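PDB 2WP0: chromosomal replication initiator protein DnaA from Helicobacter pylori, which probably initiates and regulates chromosomal replication by binding, in its ATP-bound form, to the replication origin oriC. Local coordinates for residues Phe30-Tyr35 with Tyr48-Val53; Leu65-Leu70 with Ser82-Ile87. All blocks are in the same frame, centred on the assembly; numbering follows the deposited sequence.

Contact 1 of 2, residues Phe30-Tyr35 with Tyr48-Val53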
ATOM      1  N   PHE D  30      31.219   0.363 -20.623  1.00 41.98           N
ATOM      2  CA  PHE D  30      32.126   1.172 -21.432  1.00 43.86           C
ATOM      3  C   PHE D  30      32.578   0.533 -22.746  1.00 44.48           C
ATOM      4  O   PHE D  30      32.690   1.219 -23.756  1.00 45.53           O
ATOM      5  CB  PHE D  30      33.320   1.624 -20.603  1.00 44.30           C
ATOM      6  CG  PHE D  30      32.970   2.612 -19.544  1.00 44.30           C
ATOM      7  CD1 PHE D  30      32.702   3.930 -19.868  1.00 45.56           C
ATOM      8  CD2 PHE D  30      32.902   2.231 -18.217  1.00 43.65           C
ATOM      9  CE1 PHE D  30      32.389   4.858 -18.882  1.00 46.12           C
ATOM     10  CE2 PHE D  30      32.581   3.157 -17.217  1.00 43.43           C
ATOM     11  CZ  PHE D  30      32.333   4.467 -17.553  1.00 44.85           C
ATOM     12  N   SER D  31      32.825  -0.771 -22.729  1.00 37.54           N
ATOM     13  CA  SER D  31      33.261  -1.480 -23.928  1.00 38.49           C
ATOM     14  C   SER D  31      32.320  -1.297 -25.131  1.00 38.34           C
ATOM     15  O   SER D  31      32.758  -1.333 -26.291  1.00 39.92           O
ATOM     16  CB  SER D  31      33.367  -2.958 -23.607  1.00 38.55           C
ATOM     17  OG  SER D  31      32.254  -3.357 -22.830  1.00 35.96           O
ATOM     18  N   GLN D  32      31.031  -1.103 -24.838  1.00 57.15           N
ATOM     19  CA  GLN D  32      29.973  -0.977 -25.844  1.00 56.15           C
ATOM     20  C   GLN D  32      29.867   0.412 -26.463  1.00 57.45           C
ATOM     21  O   GLN D  32      29.072   0.642 -27.381  1.00 57.13           O
ATOM     22  CB  GLN D  32      28.634  -1.300 -25.203  1.00 53.29           C
ATOM     23  CG  GLN D  32      28.544  -2.666 -24.548  1.00 51.45           C
ATOM     24  CD  GLN D  32      27.104  -3.101 -24.380  1.00 49.94           C
ATOM     25  OE1 GLN D  32      26.350  -3.194 -25.355  1.00 49.27           O
ATOM     26  NE2 GLN D  32      26.705  -3.357 -23.145  1.00 49.73           N
ATOM     27  N   LEU D  33      30.661   1.329 -25.919  1.00 31.30           N
ATOM     28  CA  LEU D  33      30.706   2.723 -26.325  1.00 32.95           C
ATOM     29  C   LEU D  33      31.555   2.854 -27.589  1.00 31.70           C
ATOM     30  O   LEU D  33      32.548   2.138 -27.755  1.00 32.09           O
ATOM     31  CB  LEU D  33      31.363   3.503 -25.192  1.00 31.88           C
ATOM     32  CG  LEU D  33      30.807   4.839 -24.752  1.00 33.75           C
ATOM     33  CD1 LEU D  33      29.373   4.891 -25.164  1.00 33.40           C
ATOM     34  CD2 LEU D  33      30.962   4.934 -23.250  1.00 32.91           C
ATOM     35  N   LYS D  34      31.200   3.749 -28.496  1.00 63.47           N
ATOM     36  CA  LYS D  34      32.110   3.926 -29.608  1.00 66.72           C
ATOM     37  C   LYS D  34      32.177   5.320 -30.168  1.00 67.84           C
ATOM     38  O   LYS D  34      31.182   6.039 -30.204  1.00 65.49           O
ATOM     39  CB  LYS D  34      31.878   2.893 -30.694  1.00 65.39           C
ATOM     40  CG  LYS D  34      30.562   2.972 -31.385  1.00 64.53           C
ATOM     41  CD  LYS D  34      30.325   1.626 -31.998  1.00 63.34           C
ATOM     42  CE  LYS D  34      31.670   0.964 -32.250  1.00 64.99           C
ATOM     43  NZ  LYS D  34      31.592  -0.506 -32.088  1.00 64.77           N
ATOM     44  N   TYR D  35      33.379   5.671 -30.616  1.00 57.67           N
ATOM     45  CA  TYR D  35      33.736   7.054 -30.879  1.00 57.23           C
ATOM     46  C   TYR D  35      33.198   7.600 -32.191  1.00 57.25           C
ATOM     47  O   TYR D  35      33.012   6.864 -33.168  1.00 58.75           O
ATOM     48  CB  TYR D  35      35.253   7.230 -30.813  1.00 59.78           C
ATOM     49  CG  TYR D  35      35.693   8.677 -30.761  1.00 58.99           C
ATOM     50  CD1 TYR D  35      35.087   9.576 -29.883  1.00 56.26           C
ATOM     51  CD2 TYR D  35      36.712   9.142 -31.579  1.00 60.89           C
ATOM     52  CE1 TYR D  35      35.484  10.891 -29.824  1.00 55.62           C
ATOM     53  CE2 TYR D  35      37.114  10.452 -31.527  1.00 60.40           C
ATOM     54  CZ  TYR D  35      36.500  11.323 -30.650  1.00 57.80           C
ATOM     55  OH  TYR D  35      36.907  12.637 -30.609  1.00 57.95           O
ATOM     56  N   TYR D  48      28.869   6.736 -29.539  1.00 44.78           N
ATOM     57  CA  TYR D  48      27.647   6.012 -29.790  1.00 44.04           C
ATOM     58  C   TYR D  48      27.503   4.889 -28.771  1.00 42.76           C
ATOM     59  O   TYR D  48      28.479   4.265 -28.373  1.00 43.74           O
ATOM     60  CB  TYR D  48      27.650   5.440 -31.202  1.00 45.14           C
ATOM     61  CG  TYR D  48      27.310   6.446 -32.274  1.00 43.52           C
ATOM     62  CD1 TYR D  48      26.129   7.183 -32.217  1.00 40.02           C
ATOM     63  CD2 TYR D  48      28.155   6.644 -33.359  1.00 45.58           C
ATOM     64  CE1 TYR D  48      25.798   8.102 -33.211  1.00 37.75           C
ATOM     65  CE2 TYR D  48      27.837   7.558 -34.364  1.00 44.18           C
ATOM     66  CZ  TYR D  48      26.654   8.285 -34.283  1.00 39.73           C
ATOM     67  OH  TYR D  48      26.337   9.185 -35.281  1.00 39.15           O
ATOM     68  N   ALA D  49      26.278   4.668 -28.324  1.00 36.55           N
ATOM     69  CA  ALA D  49      25.930   3.472 -27.579  1.00 34.62           C
ATOM     70  C   ALA D  49      24.867   2.739 -28.388  1.00 31.26           C
ATOM     71  O   ALA D  49      24.039   3.359 -29.057  1.00 31.00           O
ATOM     72  CB  ALA D  49      25.418   3.829 -26.199  1.00 33.77           C
ATOM     73  N   PRO D  50      24.885   1.412 -28.332  1.00 56.14           N
ATOM     74  CA  PRO D  50      24.040   0.578 -29.188  1.00 54.67           C
ATOM     75  C   PRO D  50      22.578   0.934 -29.023  1.00 51.53           C
ATOM     76  O   PRO D  50      21.838   0.973 -30.001  1.00 51.14           O
ATOM     77  CB  PRO D  50      24.269  -0.825 -28.640  1.00 52.57           C
ATOM     78  CG  PRO D  50      25.533  -0.737 -27.845  1.00 54.79           C
ATOM     79  CD  PRO D  50      25.589   0.632 -27.306  1.00 55.47           C
ATOM     80  N   ASN D  51      22.165   1.197 -27.791  1.00 46.48           N
ATOM     81  CA  ASN D  51      20.767   1.478 -27.537  1.00 43.79           C
ATOM     82  C   ASN D  51      20.534   2.604 -26.527  1.00 44.06           C
ATOM     83  O   ASN D  51      21.476   3.170 -25.953  1.00 45.98           O
ATOM     84  CB  ASN D  51      20.075   0.210 -27.074  1.00 40.15           C
ATOM     85  CG  ASN D  51      20.731  -0.380 -25.861  1.00 39.29           C
ATOM     86  OD1 ASN D  51      20.730   0.222 -24.790  1.00 39.43           O
ATOM     87  ND2 ASN D  51      21.323  -1.554 -26.020  1.00 40.10           N
ATOM     88  N   GLN D  52      19.261   2.911 -26.308  1.00 49.79           N
ATOM     89  CA  GLN D  52      18.858   4.041 -25.480  1.00 49.01           C
ATOM     90  C   GLN D  52      19.158   3.905 -23.983  1.00 47.39           C
ATOM     91  O   GLN D  52      19.671   4.849 -23.370  1.00 47.83           O
ATOM     92  CB  GLN D  52      17.374   4.329 -25.675  1.00 47.93           C
ATOM     93  CG  GLN D  52      16.904   5.607 -25.014  1.00 45.24           C
ATOM     94  CD  GLN D  52      17.679   6.825 -25.477  1.00 44.72           C
ATOM     95  OE1 GLN D  52      17.721   7.140 -26.666  1.00 45.71           O
ATOM     96  NE2 GLN D  52      18.296   7.521 -24.533  1.00 43.94           N
ATOM     97  N   VAL D  53      18.818   2.765 -23.387  1.00 28.23           N
ATOM     98  CA  VAL D  53      19.105   2.553 -21.973  1.00 26.84           C
ATOM     99  C   VAL D  53      20.600   2.690 -21.697  1.00 27.67           C
ATOM    100  O   VAL D  53      20.995   3.285 -20.691  1.00 27.57           O
ATOM    101  CB  VAL D  53      18.644   1.179 -21.483  1.00 25.45           C
ATOM    102  CG1 VAL D  53      19.253   0.863 -20.120  1.00 24.68           C
ATOM    103  CG2 VAL D  53      17.155   1.130 -21.414  1.00 23.63           C
TER
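The carbonyl oxygen of Tyr48 is approached by three groups from Leu33 and Lys34. Lys34 N donates a hydrogen bond to Tyr48 O at 2.8 Å. Leu33 CA adds a CA-H...O contact to Tyr48 O at 3.4 Å. The methyl Leu33 CD1 is also 3.4 Å from Tyr48 O, a van der Waals contact and not a bond. The return bond runs from Tyr48 N to Lys34 O. Its modelled length is too short to trust. The two bonds make Lys34 and Tyr48 an antiparallel hydrogen-bonded pair.

Both side chains of this pair leave on the same face of the sheet. Lys34 CG meets Tyr48 CB at 3.8 Å, and the lysine chain and the ring then lead away from the opposite strand.

Beyond the Lys34-Tyr48 pair, the Pro50 ring meets Gln32, whose side chain crosses it at about a right angle. Pro50 CD lies 3.5 Å from Gln32 O, and Pro50 CG lies 3.6 Å from Gln32 OE1. Gln32 NE2 bonds to Asn28 O and to the backbone of a different protein in the assembly.

Backbone bonds thus fix the hairpin, while Gln32 meets Pro50 beside it. The chain of that other protein packs on Gln32, Asn51, Gln52 and Val53. This fits domain I as the part of DnaA that binds modulators.

Contact 2 of 2, residues Leu65-Leu70 with Ser82-Ile87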
ATOM      1  N   LEU D  65      32.606  11.212 -15.018  1.00 36.21           N
ATOM      2  CA  LEU D  65      33.848  10.461 -15.131  1.00 35.91           C
ATOM      3  C   LEU D  65      34.478  10.633 -16.492  1.00 36.21           C
ATOM      4  O   LEU D  65      35.681  10.766 -16.587  1.00 37.90           O
ATOM      5  CB  LEU D  65      33.611   8.975 -14.891  1.00 34.81           C
ATOM      6  CG  LEU D  65      33.845   8.477 -13.466  1.00 34.94           C
ATOM      7  CD1 LEU D  65      33.056   7.177 -13.151  1.00 33.86           C
ATOM      8  CD2 LEU D  65      35.354   8.334 -13.222  1.00 35.66           C
ATOM      9  N   LEU D  66      33.673  10.621 -17.548  1.00 39.11           N
ATOM     10  CA  LEU D  66      34.211  10.751 -18.901  1.00 37.29           C
ATOM     11  C   LEU D  66      34.665  12.162 -19.206  1.00 37.85           C
ATOM     12  O   LEU D  66      35.755  12.361 -19.744  1.00 40.30           O
ATOM     13  CB  LEU D  66      33.203  10.349 -19.942  1.00 37.89           C
ATOM     14  CG  LEU D  66      32.792   8.904 -19.778  1.00 36.08           C
ATOM     15  CD1 LEU D  66      32.878   8.054 -21.037  1.00 36.76           C
ATOM     16  CD2 LEU D  66      33.335   8.226 -18.523  1.00 35.71           C
ATOM     17  N   LYS D  67      33.818  13.136 -18.898  1.00 56.99           N
ATOM     18  CA  LYS D  67      34.238  14.510 -19.019  1.00 56.93           C
ATOM     19  C   LYS D  67      35.604  14.634 -18.329  1.00 60.99           C
ATOM     20  O   LYS D  67      36.608  15.000 -18.946  1.00 63.13           O
ATOM     21  CB  LYS D  67      33.210  15.435 -18.375  1.00 52.08           C
ATOM     22  CG  LYS D  67      32.155  15.972 -19.329  1.00 47.79           C
ATOM     23  CD  LYS D  67      30.749  15.523 -18.956  1.00 43.12           C
ATOM     24  CE  LYS D  67      29.697  16.556 -19.408  1.00 41.25           C
ATOM     25  NZ  LYS D  67      28.290  16.284 -18.935  1.00 38.14           N
ATOM     26  N   GLU D  68      35.627  14.291 -17.047  1.00 45.53           N
ATOM     27  CA  GLU D  68      36.844  14.314 -16.246  1.00 48.76           C
ATOM     28  C   GLU D  68      38.022  13.712 -17.000  1.00 51.54           C
ATOM     29  O   GLU D  68      38.821  14.423 -17.597  1.00 53.54           O
ATOM     30  CB  GLU D  68      36.604  13.535 -14.955  1.00 48.73           C
ATOM     31  CG  GLU D  68      37.772  13.508 -14.004  1.00 51.83           C
ATOM     32  CD  GLU D  68      37.317  13.364 -12.566  1.00 52.67           C
ATOM     33  OE1 GLU D  68      36.861  12.270 -12.166  1.00 51.26           O
ATOM     34  OE2 GLU D  68      37.396  14.364 -11.826  1.00 54.73           O
ATOM     35  N   ILE D  69      38.111  12.389 -16.956  1.00 48.62           N
ATOM     36  CA  ILE D  69      39.087  11.612 -17.725  1.00 49.74           C
ATOM     37  C   ILE D  69      39.565  12.275 -19.027  1.00 51.41           C
ATOM     38  O   ILE D  69      40.767  12.316 -19.294  1.00 53.86           O
ATOM     39  CB  ILE D  69      38.519  10.223 -18.063  1.00 48.00           C
ATOM     40  CG1 ILE D  69      38.302   9.412 -16.781  1.00 45.82           C
ATOM     41  CG2 ILE D  69      39.425   9.507 -19.062  1.00 48.39           C
ATOM     42  CD1 ILE D  69      37.837   8.012 -17.032  1.00 42.47           C
ATOM     43  N   LEU D  70      38.625  12.778 -19.829  1.00 55.12           N
ATOM     44  CA  LEU D  70      38.948  13.423 -21.101  1.00 56.02           C
ATOM     45  C   LEU D  70      39.703  14.748 -20.942  1.00 57.79           C
ATOM     46  O   LEU D  70      40.752  14.947 -21.573  1.00 60.31           O
ATOM     47  CB  LEU D  70      37.686  13.651 -21.928  1.00 52.39           C
ATOM     48  CG  LEU D  70      37.131  12.460 -22.702  1.00 51.29           C
ATOM     49  CD1 LEU D  70      36.007  12.896 -23.644  1.00 50.49           C
ATOM     50  CD2 LEU D  70      38.249  11.786 -23.475  1.00 54.24           C
ATOM     51  N   SER D  82      38.461  21.489 -20.869  1.00 91.94           N
ATOM     52  CA  SER D  82      37.257  21.046 -20.173  1.00 87.96           C
ATOM     53  C   SER D  82      36.283  20.232 -21.039  1.00 84.52           C
ATOM     54  O   SER D  82      35.078  20.208 -20.749  1.00 80.17           O
ATOM     55  CB  SER D  82      36.518  22.262 -19.604  1.00 84.50           C
ATOM     56  OG  SER D  82      35.461  21.871 -18.742  1.00 81.04           O
ATOM     57  N   VAL D  83      36.802  19.548 -22.061  1.00 64.37           N
ATOM     58  CA  VAL D  83      35.984  18.804 -23.041  1.00 61.85           C
ATOM     59  C   VAL D  83      34.694  18.151 -22.520  1.00 58.48           C
ATOM     60  O   VAL D  83      34.699  17.443 -21.512  1.00 59.91           O
ATOM     61  CB  VAL D  83      36.827  17.741 -23.792  1.00 65.89           C
ATOM     62  CG1 VAL D  83      36.956  16.484 -22.968  1.00 69.40           C
ATOM     63  CG2 VAL D  83      36.202  17.426 -25.146  1.00 63.86           C
ATOM     64  N   ASP D  84      33.598  18.414 -23.229  1.00 68.51           N
ATOM     65  CA  ASP D  84      32.266  17.904 -22.899  1.00 64.94           C
ATOM     66  C   ASP D  84      32.091  16.534 -23.563  1.00 66.14           C
ATOM     67  O   ASP D  84      32.671  16.271 -24.618  1.00 68.32           O
ATOM     68  CB  ASP D  84      31.205  18.904 -23.405  1.00 60.19           C
ATOM     69  CG  ASP D  84      29.781  18.576 -22.948  1.00 56.63           C
ATOM     70  OD1 ASP D  84      29.599  17.812 -21.972  1.00 57.27           O
ATOM     71  OD2 ASP D  84      28.828  19.107 -23.574  1.00 53.40           O
ATOM     72  N   VAL D  85      31.314  15.648 -22.947  1.00 64.34           N
ATOM     73  CA  VAL D  85      31.020  14.367 -23.576  1.00 65.27           C
ATOM     74  C   VAL D  85      29.538  14.263 -23.912  1.00 61.07           C
ATOM     75  O   VAL D  85      28.674  14.664 -23.117  1.00 58.23           O
ATOM     76  CB  VAL D  85      31.445  13.169 -22.712  1.00 68.79           C
ATOM     77  CG1 VAL D  85      32.939  13.201 -22.448  1.00 73.45           C
ATOM     78  CG2 VAL D  85      30.677  13.164 -21.411  1.00 67.21           C
ATOM     79  N   ARG D  86      29.255  13.749 -25.105  1.00 84.77           N
ATOM     80  CA  ARG D  86      27.892  13.516 -25.536  1.00 81.43           C
ATOM     81  C   ARG D  86      27.826  12.132 -26.137  1.00 83.63           C
ATOM     82  O   ARG D  86      28.436  11.873 -27.165  1.00 86.03           O
ATOM     83  CB  ARG D  86      27.473  14.546 -26.580  1.00 79.21           C
ATOM     84  CG  ARG D  86      26.029  14.378 -27.068  1.00 75.79           C
ATOM     85  CD  ARG D  86      25.091  15.345 -26.325  1.00 74.20           C
ATOM     86  NE  ARG D  86      25.547  16.727 -26.398  1.00 73.75           N
ATOM     87  CZ  ARG D  86      25.029  17.744 -25.706  1.00 72.59           C
ATOM     88  NH1 ARG D  86      24.008  17.539 -24.878  1.00 72.03           N
ATOM     89  NH2 ARG D  86      25.535  18.979 -25.834  1.00 71.50           N
ATOM     90  N   ILE D  87      27.103  11.233 -25.483  1.00 45.36           N
ATOM     91  CA  ILE D  87      26.874   9.910 -26.053  1.00 47.12           C
ATOM     92  C   ILE D  87      25.451   9.758 -26.618  1.00 44.03           C
ATOM     93  O   ILE D  87      24.502  10.360 -26.103  1.00 40.53           O
ATOM     94  CB  ILE D  87      27.209   8.793 -25.063  1.00 50.13           C
ATOM     95  CG1 ILE D  87      26.148   7.707 -25.144  1.00 49.57           C
ATOM     96  CG2 ILE D  87      27.325   9.333 -23.655  1.00 48.78           C
ATOM     97  CD1 ILE D  87      26.639   6.393 -24.674  1.00 52.42           C
TER
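Val85 presents its two methyl groups to different parts of helix 52-71. Val85 CG1 is anti to the carbonyl carbon (chi1 -60°) and meets the leucines. It lies 3.8 Å from Leu66 CB and also packs on Leu70 CD1. Val85 CG2 faces the lysine and lies 3.8 Å from Lys67 CG. Leu70 reaches Val83 as well, with Leu70 CD1 3.8 Å from Val83 CG1. The leucine side chain crosses both valines at a slant. At this resolution the closest of the apolar approaches mean little in detail.

Polar backbone atoms meet the aliphatic part of the lysine. Lys67 CG lies 3.7 Å from Val83 O and equally far from Val85 N. A bend at chi2 (118°) brings CD against Val85 CG2.

The ionic part is looser. Lys67 and Asp84 lie side by side and point the same way. Lys67 NZ and Asp84 OD1 form a long salt bridge of 3.6 Å, and the oxygen's position is uncertain. Arg86 NH2 is 4.0 Å from Asp84 OD2. That pairing is long, through charge alone.

The axes of residues 65-70 and 84-87 come within 7.4 Å, with 134° between their N-to-C directions. Strand 84-89 is hydrogen-bonded along one edge to the parallel strand 44-49, whose Ala45 touches Leu70 and whose Phe47 touches Val85. The contact therefore packs helix 52-71 onto the sheet within a beta-alpha-beta unit.

The centres of the two contacts lie about 15 Å apart, on opposite sides of the centre of the chain. They come in series, contact 1 closing before contact 2 opens. Contact 1 pairs the two strands of the hairpin 34-35 and 44-49. Contact 2 sets helix 52-71 on strand 84-89, which runs parallel to strand 44-49. Helix 52-71 and the mixed sheet are shared by both. Their side chains meet in one core, where Ile87 CD1 packs on Leu33 and Ala49, and Leu66 packs on Phe30. They tie together the strand-strand-helix-strand part of domain I, whose full order is helix-helix-strand-strand-helix-strand, a KH-like fold used in oligomerization and in binding regulators.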